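Local coordinates for EVE domain-containing protein (Pseudomonas syringae pv. tomato str. DC3000, PDB 2EVE) that is of unknown function but folds as an EVE domain, akin to ASCH and PUA domains, and so may bind modified nucleic acid, at residues A[35-48]-A[92-105]. Sequence-based numbering, arbitrary orientation.
Sequences RNFLRTMAEGDEFF and NPWSALDIGFVDIF
Arg35 and Arg39 reach the start of strand 95-105 by different torsions: Arg35 sets CG anti to its own N (chi1 175°) and bends at chi3, whereas Arg39 runs extended from CG to NE. The bend brings Arg35 NH1 to a lone pair of Pro93 O at 2.8 Å, nearly straight and in the guanidinium plane, while NE and NH2 of Arg35 both grip Asn36 OD1, fixing the group's rotation. Arg39 NE donates to Ser95 OG at 2.8 Å, with the hydroxyl in the plane of the guanidinium; its NH2 adds a weak bond to the same oxygen and reaches Asn92 O through a water. The two guanidinium groups lie face over face, Arg39 NH1 being over the centre of the Arg35 group. Arginine suits both places, since a long chain with several N-H groups lets a helix residue hold a carbonyl or a hydroxyl where the second chain enters its strand, and these oxygens probably offset the repulsion between the two stacked cations.

Deeper in, the contact turns apolar. Leu38 and Leu97 meet tip to tip, Leu38 CG lying 3.5 Å from Leu97 CD2, and the side chain of Met41, present as selenomethionine, crosses that of Leu97 at about a right angle, its SE 3.8 Å from the same CD2; branched and flexible chains fill this buried interface well. Phe47 then turns its ring edge to Ile99, CZ being 3.5 Å from CD1; a flat ring can slide in beside this branched chain, whose CG2 also meets CE2. Trp26 meets that ring edge-to-face. Near the far end, Phe48 CE1 approaches the edge of Phe105, two broad rings bridging a wider gap.

Strand 58-71 runs between 46-51 and 95-110; helix 32-40 packs across the mixed sheet, as in the PUA-like fold of EVE domains.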
loop_
_atom_site.group_PDB
_atom_site.type_symbol
_atom_site.label_atom_id
_atom_site.label_comp_id
_atom_site.label_asym_id
_atom_site.label_seq_id
_atom_site.Cartn_x
_atom_site.Cartn_y
_atom_site.Cartn_z
ATOM N N ARG A 35 -0.617 10.014 -2.534
ATOM C CA ARG A 35 -0.246 10.733 -1.317
ATOM C C ARG A 35 -1.490 11.253 -0.623
ATOM O O ARG A 35 -1.630 11.137 0.595
ATOM C CB ARG A 35 0.655 11.935 -1.631
ATOM C CG ARG A 35 0.965 12.797 -0.397
ATOM C CD ARG A 35 1.371 14.228 -0.755
ATOM N NE ARG A 35 0.234 15.016 -1.232
ATOM C CZ ARG A 35 0.284 16.322 -1.488
ATOM N NH1 ARG A 35 1.417 16.995 -1.316
ATOM N NH2 ARG A 35 -0.799 16.959 -1.914
ATOM N N ASN A 36 -2.395 11.837 -1.399
ATOM C CA ASN A 36 -3.601 12.386 -0.804
ATOM C C ASN A 36 -4.433 11.311 -0.118
ATOM O O ASN A 36 -4.971 11.548 0.965
ATOM C CB ASN A 36 -4.402 13.157 -1.854
ATOM C CG ASN A 36 -3.723 14.462 -2.248
ATOM O OD1 ASN A 36 -2.874 14.975 -1.512
ATOM N ND2 ASN A 36 -4.104 15.012 -3.396
ATOM N N PHE A 37 -4.541 10.133 -0.728
ATOM C CA PHE A 37 -5.283 9.052 -0.088
ATOM C C PHE A 37 -4.551 8.651 1.193
ATOM O O PHE A 37 -5.164 8.480 2.248
ATOM C CB PHE A 37 -5.397 7.833 -1.008
ATOM C CG PHE A 37 -6.533 7.913 -1.988
ATOM C CD1 PHE A 37 -7.828 8.170 -1.549
ATOM C CD2 PHE A 37 -6.313 7.711 -3.345
ATOM C CE1 PHE A 37 -8.895 8.226 -2.449
ATOM C CE2 PHE A 37 -7.374 7.765 -4.257
ATOM C CZ PHE A 37 -8.664 8.022 -3.806
ATOM N N LEU A 38 -3.232 8.511 1.103
ATOM C CA LEU A 38 -2.432 8.124 2.260
ATOM C C LEU A 38 -2.661 9.073 3.435
ATOM O O LEU A 38 -2.762 8.640 4.582
ATOM C CB LEU A 38 -0.947 8.085 1.872
ATOM C CG LEU A 38 0.068 7.634 2.928
ATOM C CD1 LEU A 38 1.232 6.937 2.242
ATOM C CD2 LEU A 38 0.548 8.825 3.738
ATOM N N ARG A 39 -2.761 10.366 3.144
ATOM C CA ARG A 39 -2.978 11.364 4.186
ATOM C C ARG A 39 -4.343 11.249 4.866
ATOM O O ARG A 39 -4.523 11.756 5.971
ATOM C CB ARG A 39 -2.807 12.770 3.605
ATOM C CG ARG A 39 -1.361 13.136 3.311
ATOM C CD ARG A 39 -1.275 14.494 2.641
ATOM N NE ARG A 39 0.096 14.994 2.611
ATOM C CZ ARG A 39 0.441 16.179 2.117
ATOM N NH1 ARG A 39 -0.485 16.985 1.603
ATOM N NH2 ARG A 39 1.710 16.568 2.157
ATOM N N THR A 40 -5.306 10.597 4.219
ATOM C CA THR A 40 -6.624 10.456 4.829
ATOM C C THR A 40 -6.779 9.159 5.623
ATOM O O THR A 40 -7.814 8.932 6.258
ATOM C CB THR A 40 -7.776 10.551 3.789
ATOM O OG1 THR A 40 -7.710 9.458 2.858
ATOM C CG2 THR A 40 -7.697 11.875 3.038
HETATM N N MSE A 41 -5.755 8.311 5.596
HETATM C CA MSE A 41 -5.798 7.062 6.350
HETATM C C MSE A 41 -5.771 7.393 7.836
HETATM O O MSE A 41 -5.117 8.349 8.255
HETATM C CB MSE A 41 -4.607 6.177 5.979
HETATM C CG MSE A 41 -4.653 5.699 4.542
HETATM SE SE MSE A 41 -3.087 4.694 4.045
HETATM C CE MSE A 41 -3.772 2.903 4.254
ATOM N N ALA A 42 -6.488 6.607 8.630
ATOM C CA ALA A 42 -6.554 6.835 10.070
ATOM C C ALA A 42 -6.024 5.639 10.844
ATOM O O ALA A 42 -5.961 4.528 10.319
ATOM C CB ALA A 42 -7.989 7.112 10.481
ATOM N N GLU A 43 -5.643 5.872 12.097
ATOM C CA GLU A 43 -5.130 4.804 12.947
ATOM C C GLU A 43 -6.196 3.716 13.055
ATOM O O GLU A 43 -7.365 4.005 13.321
ATOM C CB GLU A 43 -4.813 5.344 14.343
ATOM C CG GLU A 43 -3.782 6.455 14.364
ATOM C CD GLU A 43 -3.665 7.108 15.726
ATOM O OE1 GLU A 43 -3.380 6.389 16.708
ATOM O OE2 GLU A 43 -3.864 8.340 15.814
ATOM N N GLY A 44 -5.793 2.469 12.849
ATOM C CA GLY A 44 -6.744 1.376 12.932
ATOM C C GLY A 44 -7.236 0.909 11.578
ATOM O O GLY A 44 -7.714 -0.220 11.446
ATOM N N ASP A 45 -7.146 1.775 10.571
ATOM C CA ASP A 45 -7.567 1.395 9.226
ATOM C C ASP A 45 -6.708 0.213 8.803
ATOM O O ASP A 45 -5.568 0.074 9.246
ATOM C CB ASP A 45 -7.350 2.538 8.229
ATOM C CG ASP A 45 -8.387 3.642 8.352
ATOM O OD1 ASP A 45 -9.325 3.517 9.170
ATOM O OD2 ASP A 45 -8.257 4.641 7.619
ATOM N N GLU A 46 -7.255 -0.646 7.953
ATOM C CA GLU A 46 -6.508 -1.801 7.475
ATOM C C GLU A 46 -6.292 -1.676 5.978
ATOM O O GLU A 46 -7.043 -0.979 5.296
ATOM C CB GLU A 46 -7.265 -3.090 7.791
ATOM C CG GLU A 46 -7.307 -3.412 9.273
ATOM C CD GLU A 46 -8.234 -4.567 9.591
ATOM O OE1 GLU A 46 -9.457 -4.422 9.384
ATOM O OE2 GLU A 46 -7.738 -5.616 10.051
ATOM N N PHE A 47 -5.264 -2.342 5.467
ATOM C CA PHE A 47 -4.984 -2.282 4.039
ATOM C C PHE A 47 -4.433 -3.586 3.509
ATOM O O PHE A 47 -3.789 -4.346 4.236
ATOM C CB PHE A 47 -3.980 -1.159 3.736
ATOM C CG PHE A 47 -2.580 -1.438 4.226
ATOM C CD1 PHE A 47 -1.644 -2.061 3.403
ATOM C CD2 PHE A 47 -2.196 -1.069 5.511
ATOM C CE1 PHE A 47 -0.345 -2.313 3.858
ATOM C CE2 PHE A 47 -0.904 -1.318 5.975
ATOM C CZ PHE A 47 0.020 -1.936 5.150
ATOM N N PHE A 48 -4.708 -3.849 2.237
ATOM C CA PHE A 48 -4.177 -5.037 1.594
ATOM C C PHE A 48 -2.769 -4.703 1.137
ATOM O O PHE A 48 -2.536 -3.662 0.521
ATOM C CB PHE A 48 -5.025 -5.436 0.387
ATOM C CG PHE A 48 -6.313 -6.097 0.752
ATOM C CD1 PHE A 48 -6.333 -7.147 1.665
ATOM C CD2 PHE A 48 -7.510 -5.676 0.186
ATOM C CE1 PHE A 48 -7.527 -7.769 2.008
ATOM C CE2 PHE A 48 -8.709 -6.291 0.523
ATOM C CZ PHE A 48 -8.719 -7.340 1.436
ATOM N N ASN A 92 8.048 20.016 2.562
ATOM C CA ASN A 92 8.133 18.641 2.088
ATOM C C ASN A 92 6.775 18.265 1.498
ATOM O O ASN A 92 5.782 18.182 2.216
ATOM C CB ASN A 92 8.465 17.713 3.250
ATOM C CG ASN A 92 8.845 16.323 2.793
ATOM O OD1 ASN A 92 8.465 15.886 1.705
ATOM N ND2 ASN A 92 9.591 15.610 3.631
ATOM N N PRO A 93 6.720 18.025 0.183
ATOM C CA PRO A 93 5.455 17.666 -0.468
ATOM C C PRO A 93 4.987 16.232 -0.241
ATOM O O PRO A 93 3.868 15.883 -0.617
ATOM C CB PRO A 93 5.742 17.926 -1.950
ATOM C CG PRO A 93 6.923 18.884 -1.932
ATOM C CD PRO A 93 7.753 18.317 -0.822
ATOM N N TRP A 94 5.823 15.410 0.383
ATOM C CA TRP A 94 5.479 14.008 0.582
ATOM C C TRP A 94 5.231 13.565 2.014
ATOM O O TRP A 94 5.778 14.131 2.962
ATOM C CB TRP A 94 6.566 13.141 -0.049
ATOM C CG TRP A 94 6.831 13.533 -1.464
ATOM C CD1 TRP A 94 7.981 14.072 -1.967
ATOM C CD2 TRP A 94 5.915 13.443 -2.559
ATOM N NE1 TRP A 94 7.836 14.325 -3.313
ATOM C CE2 TRP A 94 6.575 13.951 -3.700
ATOM C CE3 TRP A 94 4.594 12.988 -2.686
ATOM C CZ2 TRP A 94 5.963 14.009 -4.955
ATOM C CZ3 TRP A 94 3.982 13.047 -3.937
ATOM C CH2 TRP A 94 4.669 13.558 -5.055
ATOM N N SER A 95 4.411 12.529 2.152
ATOM C CA SER A 95 4.052 11.991 3.458
ATOM C C SER A 95 4.256 10.490 3.565
ATOM O O SER A 95 4.027 9.746 2.613
ATOM C CB SER A 95 2.583 12.301 3.763
ATOM O OG SER A 95 2.329 13.692 3.729
ATOM N N ALA A 96 4.687 10.059 4.744
ATOM C CA ALA A 96 4.887 8.650 5.030
ATOM C C ALA A 96 4.002 8.371 6.232
ATOM O O ALA A 96 3.373 9.280 6.772
ATOM C CB ALA A 96 6.344 8.385 5.388
ATOM N N LEU A 97 3.935 7.115 6.644
ATOM C CA LEU A 97 3.158 6.768 7.819
ATOM C C LEU A 97 3.664 5.443 8.345
ATOM O O LEU A 97 4.426 4.758 7.670
ATOM C CB LEU A 97 1.658 6.716 7.493
ATOM C CG LEU A 97 1.130 5.936 6.286
ATOM C CD1 LEU A 97 1.336 4.445 6.480
ATOM C CD2 LEU A 97 -0.351 6.255 6.126
ATOM N N ASP A 98 3.278 5.096 9.566
ATOM C CA ASP A 98 3.722 3.837 10.136
ATOM C C ASP A 98 2.616 2.804 10.042
ATOM O O ASP A 98 1.446 3.107 10.287
ATOM C CB ASP A 98 4.133 4.009 11.600
ATOM C CG ASP A 98 5.282 4.982 11.779
ATOM O OD1 ASP A 98 6.136 5.088 10.872
ATOM O OD2 ASP A 98 5.335 5.633 12.843
ATOM N N ILE A 99 2.996 1.582 9.682
ATOM C CA ILE A 99 2.045 0.489 9.549
ATOM C C ILE A 99 2.425 -0.691 10.436
ATOM O O ILE A 99 3.562 -0.802 10.894
ATOM C CB ILE A 99 1.972 -0.023 8.101
ATOM C CG1 ILE A 99 3.332 -0.586 7.677
ATOM C CG2 ILE A 99 1.548 1.107 7.170
ATOM C CD1 ILE A 99 3.250 -1.609 6.575
ATOM N N GLY A 100 1.457 -1.570 10.668
ATOM C CA GLY A 100 1.700 -2.741 11.487
ATOM C C GLY A 100 1.204 -4.009 10.819
ATOM O O GLY A 100 0.330 -3.965 9.950
ATOM N N PHE A 101 1.757 -5.147 11.224
ATOM C CA PHE A 101 1.364 -6.425 10.643
ATOM C C PHE A 101 0.011 -6.911 11.141
ATOM O O PHE A 101 -0.326 -6.760 12.317
ATOM C CB PHE A 101 2.423 -7.493 10.945
ATOM C CG PHE A 101 2.084 -8.857 10.407
ATOM C CD1 PHE A 101 1.597 -9.855 11.246
ATOM C CD2 PHE A 101 2.252 -9.141 9.056
ATOM C CE1 PHE A 101 1.282 -11.123 10.747
ATOM C CE2 PHE A 101 1.942 -10.401 8.543
ATOM C CZ PHE A 101 1.456 -11.395 9.392
ATOM N N VAL A 102 -0.775 -7.473 10.229
ATOM C CA VAL A 102 -2.072 -8.026 10.585
ATOM C C VAL A 102 -2.138 -9.491 10.161
ATOM O O VAL A 102 -2.407 -10.362 10.984
ATOM C CB VAL A 102 -3.243 -7.237 9.939
ATOM C CG1 VAL A 102 -4.564 -7.950 10.220
ATOM C CG2 VAL A 102 -3.297 -5.824 10.507
ATOM N N ASP A 103 -1.876 -9.777 8.888
ATOM C CA ASP A 103 -1.931 -11.160 8.430
ATOM C C ASP A 103 -1.156 -11.389 7.140
ATOM O O ASP A 103 -0.921 -10.464 6.362
ATOM C CB ASP A 103 -3.401 -11.579 8.255
ATOM C CG ASP A 103 -3.578 -13.085 8.121
ATOM O OD1 ASP A 103 -2.738 -13.844 8.650
ATOM O OD2 ASP A 103 -4.576 -13.511 7.501
ATOM N N ILE A 104 -0.734 -12.631 6.931
ATOM C CA ILE A 104 -0.005 -12.987 5.726
ATOM C C ILE A 104 -0.731 -14.167 5.091
ATOM O O ILE A 104 -1.102 -15.124 5.773
ATOM C CB ILE A 104 1.468 -13.352 6.039
ATOM C CG1 ILE A 104 2.190 -13.737 4.749
ATOM C CG2 ILE A 104 1.527 -14.459 7.084
ATOM C CD1 ILE A 104 3.675 -13.969 4.922
ATOM N N PHE A 105 -0.962 -14.078 3.787
ATOM C CA PHE A 105 -1.667 -15.126 3.062
ATOM C C PHE A 105 -0.746 -16.286 2.700
ATOM O O PHE A 105 0.423 -16.088 2.367
ATOM C CB PHE A 105 -2.287 -14.559 1.777
ATOM C CG PHE A 105 -3.346 -13.505 2.006
ATOM C CD1 PHE A 105 -3.807 -13.206 3.285
ATOM C CD2 PHE A 105 -3.899 -12.824 0.924
ATOM C CE1 PHE A 105 -4.807 -12.248 3.481
ATOM C CE2 PHE A 105 -4.896 -11.867 1.110
ATOM C CZ PHE A 105 -5.351 -11.578 2.390
HETATM O O HOH W 1 4.497 16.455 3.779
HETATM O O HOH W 2 2.982 19.148 1.749
#